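Local structure of HpuA (Kingella denitrificans ATCC 33394, 5EC6) at residues T41-G46 with T147-A152. The protein probably captures haemoglobin at the bacterial surface as an outer-membrane lipoprotein receptor, serving uptake of haem iron. Residues are numbered along the deposited sequence; the frame is centred on the assembly and turned at random.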
ATOM      1  N   THR A  41       7.132  -7.266   2.859  1.00 16.17           N
ATOM      2  CA  THR A  41       6.143  -7.340   1.780  1.00 15.97           C
ATOM      3  C   THR A  41       5.169  -8.508   1.968  1.00 16.38           C
ATOM      4  O   THR A  41       5.595  -9.635   2.279  1.00 17.50           O
ATOM      5  CB  THR A  41       6.799  -7.534   0.406  1.00 16.39           C
ATOM      6  OG1 THR A  41       7.763  -6.452   0.217  1.00 17.45           O
ATOM      7  CG2 THR A  41       5.784  -7.470  -0.702  1.00 17.67           C
ATOM      8  N   PHE A  42       3.885  -8.203   1.740  1.00 16.10           N
ATOM      9  CA  PHE A  42       2.884  -9.226   1.501  1.00 16.10           C
ATOM     10  C   PHE A  42       2.655  -9.360   0.020  1.00 15.55           C
ATOM     11  O   PHE A  42       2.321  -8.363  -0.652  1.00 16.90           O
ATOM     12  CB  PHE A  42       1.628  -8.790   2.210  1.00 16.62           C
ATOM     13  CG  PHE A  42       1.828  -8.551   3.674  1.00 16.45           C
ATOM     14  CD1 PHE A  42       1.764  -9.620   4.590  1.00 17.20           C
ATOM     15  CD2 PHE A  42       2.129  -7.286   4.150  1.00 17.14           C
ATOM     16  CE1 PHE A  42       1.991  -9.422   5.918  1.00 18.02           C
ATOM     17  CE2 PHE A  42       2.339  -7.100   5.507  1.00 18.00           C
ATOM     18  CZ  PHE A  42       2.284  -8.175   6.377  1.00 19.64           C
ATOM     19  N   ALA A  43       2.870 -10.552  -0.517  1.00 15.80           N
ATOM     20  CA  ALA A  43       2.687 -10.790  -1.941  1.00 16.48           C
ATOM     21  C   ALA A  43       1.955 -12.103  -2.193  1.00 17.70           C
ATOM     22  O   ALA A  43       2.122 -13.066  -1.444  1.00 19.81           O
ATOM     23  CB  ALA A  43       3.992 -10.785  -2.681  1.00 16.60           C
ATOM     24  N   THR A  44       1.126 -12.106  -3.234  1.00 18.14           N
ATOM     25  CA  THR A  44       0.323 -13.322  -3.507  1.00 18.00           C
ATOM     26  C   THR A  44       1.177 -14.419  -4.139  1.00 19.24           C
ATOM     27  O   THR A  44       0.979 -15.615  -3.842  1.00 21.47           O
ATOM     28  CB  THR A  44      -0.926 -13.060  -4.316  1.00 18.23           C
ATOM     29  OG1 THR A  44      -0.583 -12.547  -5.596  1.00 18.47           O
ATOM     30  CG2 THR A  44      -1.900 -12.150  -3.597  1.00 17.65           C
ATOM     31  N   GLN A  45       2.146 -14.064  -4.972  1.00 18.84           N
ATOM     32  CA  GLN A  45       2.993 -15.071  -5.613  1.00 21.30           C
ATOM     33  C   GLN A  45       4.393 -14.525  -5.898  1.00 20.28           C
ATOM     34  O   GLN A  45       4.859 -14.469  -7.024  1.00 20.37           O
ATOM     35  CB  GLN A  45       2.316 -15.619  -6.889  1.00 24.11           C
ATOM     36  CG  GLN A  45       2.873 -16.961  -7.340  1.00 33.19           C
ATOM     37  CD  GLN A  45       2.536 -18.141  -6.412  1.00 42.14           C
ATOM     38  OE1 GLN A  45       1.509 -18.809  -6.573  1.00 51.58           O
ATOM     39  NE2 GLN A  45       3.412 -18.401  -5.442  1.00 47.96           N
ATOM     40  N   GLY A  46       5.018 -14.070  -4.829  1.00 18.79           N
ATOM     41  CA  GLY A  46       6.433 -13.669  -4.888  1.00 20.11           C
ATOM     42  C   GLY A  46       6.586 -12.203  -5.162  1.00 19.74           C
ATOM     43  O   GLY A  46       5.609 -11.510  -5.466  1.00 18.06           O
ATOM     44  N   THR A 147       0.290 -14.748 -15.427  1.00 26.67           N
ATOM     45  CA  THR A 147       0.028 -14.928 -14.002  1.00 26.37           C
ATOM     46  C   THR A 147       0.457 -13.658 -13.259  1.00 24.05           C
ATOM     47  O   THR A 147       1.307 -12.917 -13.740  1.00 24.48           O
ATOM     48  CB  THR A 147       0.773 -16.138 -13.478  1.00 29.90           C
ATOM     49  OG1 THR A 147       2.176 -15.988 -13.680  1.00 29.32           O
ATOM     50  CG2 THR A 147       0.310 -17.387 -14.217  1.00 31.38           C
ATOM     51  N   VAL A 148      -0.145 -13.418 -12.098  1.00 19.78           N
ATOM     52  CA  VAL A 148      -0.040 -12.106 -11.419  1.00 20.08           C
ATOM     53  C   VAL A 148       0.408 -12.347  -9.987  1.00 20.41           C
ATOM     54  O   VAL A 148      -0.056 -13.282  -9.325  1.00 20.91           O
ATOM     55  CB  VAL A 148      -1.418 -11.380 -11.474  1.00 20.99           C
ATOM     56  CG1 VAL A 148      -1.453 -10.079 -10.660  1.00 21.27           C
ATOM     57  CG2 VAL A 148      -1.765 -11.033 -12.899  1.00 22.76           C
ATOM     58  N   SER A 149       1.289 -11.469  -9.478  1.00 17.71           N
ATOM     59  CA  SER A 149       1.569 -11.377  -8.041  1.00 17.97           C
ATOM     60  C   SER A 149       1.258  -9.974  -7.548  1.00 17.09           C
ATOM     61  O   SER A 149       1.906  -9.002  -7.978  1.00 16.86           O
ATOM     62  CB  SER A 149       2.999 -11.751  -7.733  1.00 18.09           C
ATOM     63  OG  SER A 149       3.199 -11.753  -6.350  1.00 18.58           O
ATOM     64  N   LEU A 150       0.214  -9.876  -6.738  1.00 16.74           N
ATOM     65  CA  LEU A 150      -0.180  -8.586  -6.149  1.00 15.97           C
ATOM     66  C   LEU A 150       0.568  -8.431  -4.850  1.00 16.56           C
ATOM     67  O   LEU A 150       0.820  -9.433  -4.141  1.00 15.75           O
ATOM     68  CB  LEU A 150      -1.667  -8.489  -5.972  1.00 17.26           C
ATOM     69  CG  LEU A 150      -2.496  -8.695  -7.251  1.00 18.30           C
ATOM     70  CD1 LEU A 150      -3.082 -10.117  -7.303  1.00 18.48           C
ATOM     71  CD2 LEU A 150      -3.532  -7.593  -7.530  1.00 18.45           C
ATOM     72  N   PHE A 151       0.984  -7.181  -4.534  1.00 15.83           N
ATOM     73  CA  PHE A 151       1.818  -6.946  -3.366  1.00 16.03           C
ATOM     74  C   PHE A 151       1.420  -5.664  -2.645  1.00 15.46           C
ATOM     75  O   PHE A 151       0.838  -4.731  -3.203  1.00 14.76           O
ATOM     76  CB  PHE A 151       3.319  -6.842  -3.724  1.00 15.91           C
ATOM     77  CG  PHE A 151       3.668  -5.615  -4.514  1.00 17.21           C
ATOM     78  CD1 PHE A 151       3.536  -5.600  -5.881  1.00 16.88           C
ATOM     79  CD2 PHE A 151       4.131  -4.477  -3.858  1.00 19.78           C
ATOM     80  CE1 PHE A 151       3.846  -4.437  -6.599  1.00 19.44           C
ATOM     81  CE2 PHE A 151       4.401  -3.329  -4.566  1.00 20.31           C
ATOM     82  CZ  PHE A 151       4.273  -3.322  -5.921  1.00 20.45           C
ATOM     83  N   ALA A 152       1.771  -5.651  -1.369  1.00 15.01           N
ATOM     84  CA  ALA A 152       1.763  -4.436  -0.526  1.00 14.46           C
ATOM     85  C   ALA A 152       2.985  -4.574   0.376  1.00 14.99           C
ATOM     86  O   ALA A 152       3.166  -5.572   1.056  1.00 14.85           O
ATOM     87  CB  ALA A 152       0.510  -4.294   0.315  1.00 14.64           C
TER
HETATM   88  O   HOH W   1      -2.308 -13.948  -7.117  1.00 20.73           O
HETATM   89  O   HOH W   2       4.561  -8.919  -6.201  1.00 19.39           O
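An antiparallel strand pair, strand 40-43 against strand 148-154, joins Phe42, Ala43 and Thr44 to Leu150, Phe151 and Ala152. Phe42 and Ala152 form its hydrogen-bonded pair: Phe42 N gives its hydrogen to Ala152 O at 2.8 Å, and Ala152 N returns one to Phe42 O. The next pair, Ala43 with Phe151, is non-hydrogen-bonded; there the two CB atoms touch at 4.1 Å, and the Phe151 ring turns from strand 40-43 and stacks on Tyr73. At Thr44 the backbone still donates to Leu150 O, 2.8 Å from N, but the return bond changes character. Thr44 OG1 lies between its own N and carbonyl carbon (chi1 62°), a position from which it accepts the N-H of Leu150, with OG1 3.0 Å from Leu150 N, in place of a backbone carbonyl. A water bridges the same hydroxyl to Val148 O.

Beyond this the chain curls round Ser149. Its OG, anti to the backbone N (chi1 -175°), accepts from Gln45 N at 2.9 Å and donates to a lone pair of Gly46 O, in the carbonyl plane, at 2.6 Å. One serine hydroxyl, accepting from one residue and donating to the next, thus holds Gln45 and Gly46 against strand 148-154, and a second water links Gly46 O to Ser149 O. Strand 136-142 pairs with the other edge of strand 148-154, leaving strand 40-43 as a short flanking strand of the antiparallel beta structure of HpuA, its pairing extended past the strand end by threonine and serine hydroxyls.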